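PDB 4WJB: putative amidohydrolase/peptidase from Burkholderia cenocepacia, which probably hydrolyses carbon-nitrogen bonds other than peptide bonds, as a zinc-dependent member of the peptidase M20 family. Local coordinates for residues Ala89-Ser95 and Pro195-Glu201; Arg248-Leu252 and Val290-Cys294; Asp312-Arg316 and Gln331-Ile335. One frame throughout, in Å; residues are numbered along the deposited sequence.

In the fold
Following the chain from the N terminus, interaction 1 comes first: it closes a 99-residue excursion, more than half of it loop, by laying strand 198-204 beside strand 91-96 in the zinc-binding part of the fold. The chain then enters the outlying domain, on the opposite side of its centre. Interaction 2 closes a loop containing most of helix 251-268 and strand 274-283, fixing the helix start on strand 289-302. Helix 305-326 follows that strand, and interaction 3 closes the short return from it to strand 329-342. The three run in series, without nesting or crossing. Interactions 2 and 3 have centres about 20 Å apart; those of interactions 1 and 2 lie about 54 Å apart.

Interaction 1 of 3, residues Ala89-Ser95 and Pro195-Glu201; sequences APVMTGS and PVHAAYE. With EDO (1,2-ethanediol), chain J; EDO (1,2-ethanediol), chain K; SO4 (sulfate ion), chain F.
Parallel strands 91-95 and 198-201 are neighbours; their axes approach to 4.7 Å and cross at -21°, in the register V91-A198, M92-A199, T93-Y200. The second segment enters as loop: P195 O lies 3.4 Å from P90 CD. H197, kinked at -66/-48, donates its N to P90 O (2.8 Å); its NE2 bonds E423. From A198 the chain is extended. A198 O accepts M92 N (2.9 Å), and A199 CA sits 3.2 Å from M92 O. Y200 N donates to M92 O (2.9 Å), while T93 OG1 (chi1 t) donates to Y200 O (2.7 Å). The Y200 ring (chi1 m) shares a face with V91 and T93, beneath helices 345-357 and 403-421. Y200 OH hydrogen-bonds ethanediol O2 (2.9 Å) and A89 N sulfate O2 (3.1 Å), both probably crystallisation additives. E201, all-trans, accepts S95 OG at OE1 (2.8 Å), and OE2 takes A373 N. This is parallel pairing in the catalytic α/β sheet of an M20 enzyme; the buried carboxylate ties together strand ends carrying zinc ligands H96 and H203.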
# COMPACT_ATOMS: atom_id res chain seq x y z
N ALA A 89 52.82 -6.28 -11.93
CA ALA A 89 51.38 -6.12 -11.76
C ALA A 89 51.04 -4.65 -11.59
O ALA A 89 51.69 -3.94 -10.80
CB ALA A 89 50.87 -6.94 -10.58
N PRO A 90 50.04 -4.16 -12.33
CA PRO A 90 49.74 -2.73 -12.32
C PRO A 90 48.93 -2.28 -11.11
O PRO A 90 48.25 -3.09 -10.47
CB PRO A 90 48.91 -2.55 -13.60
CG PRO A 90 48.19 -3.85 -13.72
CD PRO A 90 49.20 -4.89 -13.29
N VAL A 91 49.03 -0.99 -10.81
CA VAL A 91 48.05 -0.34 -9.97
C VAL A 91 46.99 0.24 -10.91
O VAL A 91 47.33 0.91 -11.88
CB VAL A 91 48.66 0.77 -9.10
CG1 VAL A 91 47.57 1.53 -8.34
CG2 VAL A 91 49.66 0.15 -8.12
N MET A 92 45.72 -0.03 -10.62
CA MET A 92 44.64 0.37 -11.50
C MET A 92 43.72 1.36 -10.79
O MET A 92 43.48 1.25 -9.60
CB MET A 92 43.84 -0.85 -11.98
CG MET A 92 42.64 -0.52 -12.88
SD MET A 92 41.90 -1.96 -13.70
CE MET A 92 41.46 -2.97 -12.28
N THR A 93 43.23 2.35 -11.54
CA THR A 93 42.25 3.27 -10.99
C THR A 93 41.32 3.72 -12.10
O THR A 93 41.69 3.74 -13.27
CB THR A 93 42.91 4.50 -10.33
OG1 THR A 93 41.92 5.28 -9.65
CG2 THR A 93 43.62 5.38 -11.36
N GLY A 94 40.08 4.05 -11.75
CA GLY A 94 39.14 4.49 -12.75
C GLY A 94 37.72 4.18 -12.34
O GLY A 94 37.45 3.80 -11.20
N SER A 95 36.81 4.33 -13.29
CA SER A 95 35.40 4.25 -13.00
C SER A 95 34.65 4.10 -14.31
O SER A 95 35.18 3.52 -15.26
CB SER A 95 34.94 5.49 -12.22
OG SER A 95 33.63 5.35 -11.71
N PRO A 195 47.13 -10.66 -13.05
CA PRO A 195 47.40 -10.08 -11.72
C PRO A 195 47.31 -8.56 -11.68
O PRO A 195 47.88 -7.88 -12.54
CB PRO A 195 48.84 -10.53 -11.44
CG PRO A 195 49.04 -11.75 -12.28
CD PRO A 195 48.23 -11.52 -13.52
N VAL A 196 46.59 -8.04 -10.69
CA VAL A 196 46.54 -6.60 -10.44
C VAL A 196 47.07 -6.33 -9.03
O VAL A 196 46.62 -6.95 -8.07
CB VAL A 196 45.10 -6.05 -10.58
CG1 VAL A 196 45.01 -4.61 -10.10
CG2 VAL A 196 44.63 -6.15 -12.02
N HIS A 197 48.03 -5.42 -8.91
CA HIS A 197 48.67 -5.17 -7.62
C HIS A 197 47.69 -4.55 -6.63
O HIS A 197 47.58 -5.00 -5.49
CB HIS A 197 49.89 -4.25 -7.78
CG HIS A 197 50.57 -3.94 -6.49
ND1 HIS A 197 51.28 -4.88 -5.77
CD2 HIS A 197 50.64 -2.79 -5.77
CE1 HIS A 197 51.76 -4.33 -4.67
NE2 HIS A 197 51.39 -3.06 -4.65
N ALA A 198 46.98 -3.52 -7.08
CA ALA A 198 45.96 -2.87 -6.26
C ALA A 198 45.04 -2.07 -7.16
O ALA A 198 45.41 -1.71 -8.28
CB ALA A 198 46.60 -1.97 -5.21
N ALA A 199 43.83 -1.82 -6.68
CA ALA A 199 42.87 -1.02 -7.42
C ALA A 199 42.23 0.02 -6.52
O ALA A 199 41.95 -0.24 -5.35
CB ALA A 199 41.81 -1.90 -8.06
N TYR A 200 42.01 1.21 -7.07
CA TYR A 200 41.35 2.29 -6.34
C TYR A 200 40.31 2.95 -7.22
O TYR A 200 40.59 3.27 -8.36
CB TYR A 200 42.38 3.33 -5.89
CG TYR A 200 43.39 2.81 -4.91
CD1 TYR A 200 43.09 2.75 -3.55
CD2 TYR A 200 44.65 2.40 -5.33
CE1 TYR A 200 44.02 2.29 -2.64
CE2 TYR A 200 45.58 1.93 -4.42
CZ TYR A 200 45.27 1.88 -3.09
OH TYR A 200 46.19 1.41 -2.19
N GLU A 201 39.12 3.18 -6.67
CA GLU A 201 38.10 3.94 -7.40
C GLU A 201 37.67 5.17 -6.60
O GLU A 201 37.24 5.08 -5.45
CB GLU A 201 36.87 3.08 -7.72
CG GLU A 201 35.78 3.85 -8.46
CD GLU A 201 34.70 2.96 -9.06
OE1 GLU A 201 33.74 3.51 -9.66
OE2 GLU A 201 34.80 1.73 -8.94
C1 EDO J . 38.96 0.63 -9.62
O1 EDO J . 39.62 0.40 -10.86
C2 EDO J . 37.53 0.10 -9.74
O2 EDO J . 36.86 0.81 -10.78
C1 EDO K . 48.77 -2.83 -1.36
O1 EDO K . 48.19 -4.14 -1.36
C2 EDO K . 47.66 -1.80 -1.51
O2 EDO K . 48.20 -0.61 -2.10
S SO4 F . 55.13 -8.09 -8.99
O1 SO4 F . 54.40 -8.54 -7.81
O2 SO4 F . 54.35 -8.38 -10.18
O3 SO4 F . 55.39 -6.66 -8.90
O4 SO4 F . 56.43 -8.76 -9.07

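Interaction 2 of 3, residues Arg248-Leu252 and Val290-Cys294; sequences RRDAL and VPGGC
At the apolar centre, P291 and V290 turn their side chains toward the first segment and A251 turns toward the second. P291 CG lies 3.7 Å from L252 CB, and A251 CB rests 3.6 Å from G293 N and 4.0 Å from C294 CB. L252 (chi1 t, chi2 p) brings CD1 to 4.0 Å from C294 SG, while V290 (chi1 t) sets CG1 3.6 Å from D250 CB. The end-to-end directions of 248-252 and 290-294 differ by 41°, with CA atoms 5.4 Å apart at D250-P291 and 5.2 Å at A251-G293. Between the segments runs one hydrogen bond, A251 N to P291 O (2.9 Å). G292 and G293 form a classic beta bulge opposite R283 of the neighbouring strand 274-283, just before the extended C294.

Further out, D250 (chi1 t) is the N-cap of helix 251-268: its OD1 accepts L252 N weakly at 2.9 Å, and V253 N as well. R248 stretches its side chain (chi1 m, then trans) so that V290 CG2 lies over one guanidinium face, 3.6 Å from NE; NE bonds T243 O, and NH1 bonds T276 OG1 of the second subunit. V277 of that subunit packs on L252 and P291. The chemistry thus pairs a capped helix start, docked on a strand by one backbone bond and apolar contacts, with the subunit interface of the M20 dimerisation domain.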
# COMPACT_ATOMS: atom_id res chain seq x y z
N ARG A 248 -11.74 -9.14 14.83
CA ARG A 248 -10.99 -8.79 13.63
C ARG A 248 -9.68 -9.53 13.43
O ARG A 248 -8.96 -9.83 14.39
CB ARG A 248 -10.72 -7.28 13.62
CG ARG A 248 -11.98 -6.44 13.62
CD ARG A 248 -11.66 -4.98 13.40
NE ARG A 248 -12.87 -4.18 13.23
CZ ARG A 248 -12.86 -2.92 12.82
NH1 ARG A 248 -11.71 -2.32 12.52
NH2 ARG A 248 -14.00 -2.25 12.69
N ARG A 249 -9.38 -9.83 12.17
CA ARG A 249 -8.09 -10.35 11.75
C ARG A 249 -7.52 -9.39 10.71
O ARG A 249 -7.48 -9.70 9.52
CB ARG A 249 -8.22 -11.76 11.18
CG ARG A 249 -8.67 -12.81 12.19
CD ARG A 249 -7.66 -12.95 13.32
NE ARG A 249 -8.00 -14.03 14.24
CZ ARG A 249 -8.71 -13.87 15.35
NH1 ARG A 249 -9.18 -12.67 15.68
NH2 ARG A 249 -8.96 -14.91 16.13
N ASP A 250 -7.12 -8.21 11.18
CA ASP A 250 -6.69 -7.13 10.31
C ASP A 250 -5.24 -7.33 9.85
O ASP A 250 -4.31 -7.18 10.64
CB ASP A 250 -6.85 -5.79 11.02
CG ASP A 250 -6.74 -4.60 10.08
OD1 ASP A 250 -5.90 -4.63 9.15
OD2 ASP A 250 -7.48 -3.61 10.29
N ALA A 251 -5.07 -7.65 8.58
CA ALA A 251 -3.75 -7.90 8.00
C ALA A 251 -2.90 -6.63 7.91
O ALA A 251 -1.67 -6.69 7.97
CB ALA A 251 -3.89 -8.54 6.63
N LEU A 252 -3.56 -5.48 7.75
CA LEU A 252 -2.82 -4.23 7.62
C LEU A 252 -2.25 -3.76 8.95
O LEU A 252 -1.16 -3.18 9.00
CB LEU A 252 -3.70 -3.13 7.01
CG LEU A 252 -3.02 -1.78 6.78
CD1 LEU A 252 -1.73 -1.93 5.98
CD2 LEU A 252 -3.97 -0.83 6.08
N VAL A 290 -12.16 -4.11 6.83
CA VAL A 290 -10.96 -4.59 7.49
C VAL A 290 -10.14 -5.39 6.49
O VAL A 290 -10.63 -6.38 5.95
CB VAL A 290 -11.30 -5.47 8.70
CG1 VAL A 290 -10.03 -6.01 9.34
CG2 VAL A 290 -12.16 -4.70 9.71
N PRO A 291 -8.89 -4.95 6.23
CA PRO A 291 -8.02 -5.62 5.25
C PRO A 291 -7.73 -7.07 5.63
O PRO A 291 -7.25 -7.33 6.73
CB PRO A 291 -6.73 -4.79 5.29
CG PRO A 291 -7.15 -3.46 5.83
CD PRO A 291 -8.25 -3.76 6.81
N GLY A 292 -8.00 -7.99 4.71
CA GLY A 292 -7.79 -9.41 4.98
C GLY A 292 -6.49 -9.92 4.39
O GLY A 292 -6.10 -11.07 4.60
N GLY A 293 -5.81 -9.06 3.64
CA GLY A 293 -4.53 -9.43 3.05
C GLY A 293 -3.57 -8.26 2.97
O GLY A 293 -3.97 -7.12 2.72
N CYS A 294 -2.29 -8.53 3.18
CA CYS A 294 -1.31 -7.47 3.06
C CYS A 294 0.07 -8.01 2.69
O CYS A 294 0.64 -8.84 3.39
CB CYS A 294 -1.22 -6.67 4.36
SG CYS A 294 -0.30 -5.13 4.15

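Interaction 3 of 3, residues Asp312-Arg316 and Gln331-Ile335; sequences DAALR and QIEQI
I332, R316 and Q334 bury most of the surface where helix 312-316 lies over strand 331-335, their axes 11.3 Å apart and nearly antiparallel at 159°. I332, trans at chi1 and chi2 on an extended backbone, points at the helix: its CD1 meets L315 CD2 at 4.0 Å, and its CG2 lies 3.8 Å from R316 NH1. R316 starts out sideways (chi1 m, chi2 and chi3 t) and then reaches the strand. One turn back, D312 OD1 takes its NE in a 3.0 Å salt bridge and also bonds Y229 OH. A water accepts from both R316 NH2 (3.1 Å) and Q334 N (3.0 Å), bridging helix and strand where no direct hydrogen bond forms. Q334 (chi1 t) sets NE2 by the guanidinium edge, 4.0 Å from R316 NH2, while its OE1 bonds T337. L315 continues inward onto M258, V298 and F300. Helix 305-326 is the crossover of a beta-alpha-beta unit between strands 289-302 and 329-342, part of the ferredoxin-like βαββαβ fold of M20 dimerisation domains.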
# COMPACT_ATOMS: atom_id res chain seq x y z
N ASP A 312 18.09 -11.09 10.20
CA ASP A 312 17.24 -12.13 9.64
C ASP A 312 16.50 -12.86 10.74
O ASP A 312 15.28 -13.02 10.68
CB ASP A 312 18.07 -13.12 8.82
CG ASP A 312 17.25 -14.29 8.32
OD1 ASP A 312 16.57 -14.13 7.28
OD2 ASP A 312 17.26 -15.35 8.97
N ALA A 313 17.24 -13.29 11.75
CA ALA A 313 16.67 -14.02 12.87
C ALA A 313 15.64 -13.17 13.61
O ALA A 313 14.57 -13.65 13.99
CB ALA A 313 17.77 -14.48 13.81
N ALA A 314 15.96 -11.89 13.81
CA ALA A 314 15.08 -11.00 14.57
C ALA A 314 13.77 -10.76 13.83
O ALA A 314 12.69 -10.79 14.44
CB ALA A 314 15.78 -9.68 14.85
N LEU A 315 13.86 -10.54 12.53
CA LEU A 315 12.69 -10.33 11.69
C LEU A 315 11.77 -11.55 11.70
O LEU A 315 10.56 -11.42 11.87
CB LEU A 315 13.10 -10.00 10.26
CG LEU A 315 11.99 -9.88 9.21
CD1 LEU A 315 11.08 -8.70 9.51
CD2 LEU A 315 12.58 -9.77 7.81
N ARG A 316 12.36 -12.72 11.51
CA ARG A 316 11.61 -13.97 11.47
C ARG A 316 10.98 -14.29 12.83
O ARG A 316 9.87 -14.82 12.89
CB ARG A 316 12.50 -15.12 11.02
CG ARG A 316 12.93 -15.02 9.56
CD ARG A 316 13.91 -16.13 9.17
NE ARG A 316 14.29 -16.04 7.77
CZ ARG A 316 13.63 -16.64 6.78
NH1 ARG A 316 12.56 -17.37 7.06
NH2 ARG A 316 14.03 -16.51 5.53
N GLN A 331 3.56 -15.53 5.89
CA GLN A 331 4.46 -16.17 4.94
C GLN A 331 5.63 -15.23 4.71
O GLN A 331 5.43 -14.02 4.57
CB GLN A 331 3.75 -16.49 3.62
CG GLN A 331 2.64 -17.51 3.72
CD GLN A 331 1.73 -17.48 2.51
OE1 GLN A 331 0.78 -16.69 2.45
NE2 GLN A 331 2.01 -18.33 1.53
N ILE A 332 6.84 -15.77 4.67
CA ILE A 332 8.02 -14.95 4.40
C ILE A 332 9.00 -15.69 3.51
O ILE A 332 9.24 -16.88 3.68
CB ILE A 332 8.72 -14.52 5.71
CG1 ILE A 332 9.92 -13.62 5.40
CG2 ILE A 332 9.13 -15.73 6.55
CD1 ILE A 332 10.57 -13.00 6.63
N GLU A 333 9.54 -14.97 2.53
CA GLU A 333 10.52 -15.55 1.61
C GLU A 333 11.68 -14.60 1.40
O GLU A 333 11.49 -13.45 1.00
CB GLU A 333 9.87 -15.89 0.27
N GLN A 334 12.88 -15.08 1.67
CA GLN A 334 14.08 -14.33 1.32
C GLN A 334 14.33 -14.53 -0.17
O GLN A 334 14.66 -15.63 -0.61
CB GLN A 334 15.27 -14.80 2.16
CG GLN A 334 16.53 -13.97 1.96
CD GLN A 334 17.66 -14.42 2.87
OE1 GLN A 334 18.82 -14.43 2.47
NE2 GLN A 334 17.32 -14.80 4.09
N ILE A 335 14.17 -13.46 -0.94
CA ILE A 335 14.22 -13.58 -2.40
C ILE A 335 15.54 -13.09 -3.00
O ILE A 335 15.79 -13.28 -4.19
CB ILE A 335 13.07 -12.80 -3.05
CG1 ILE A 335 13.24 -11.30 -2.78
CG2 ILE A 335 11.72 -13.31 -2.55
CD1 ILE A 335 12.34 -10.42 -3.62
O HOH W 1 13.22 -17.85 2.80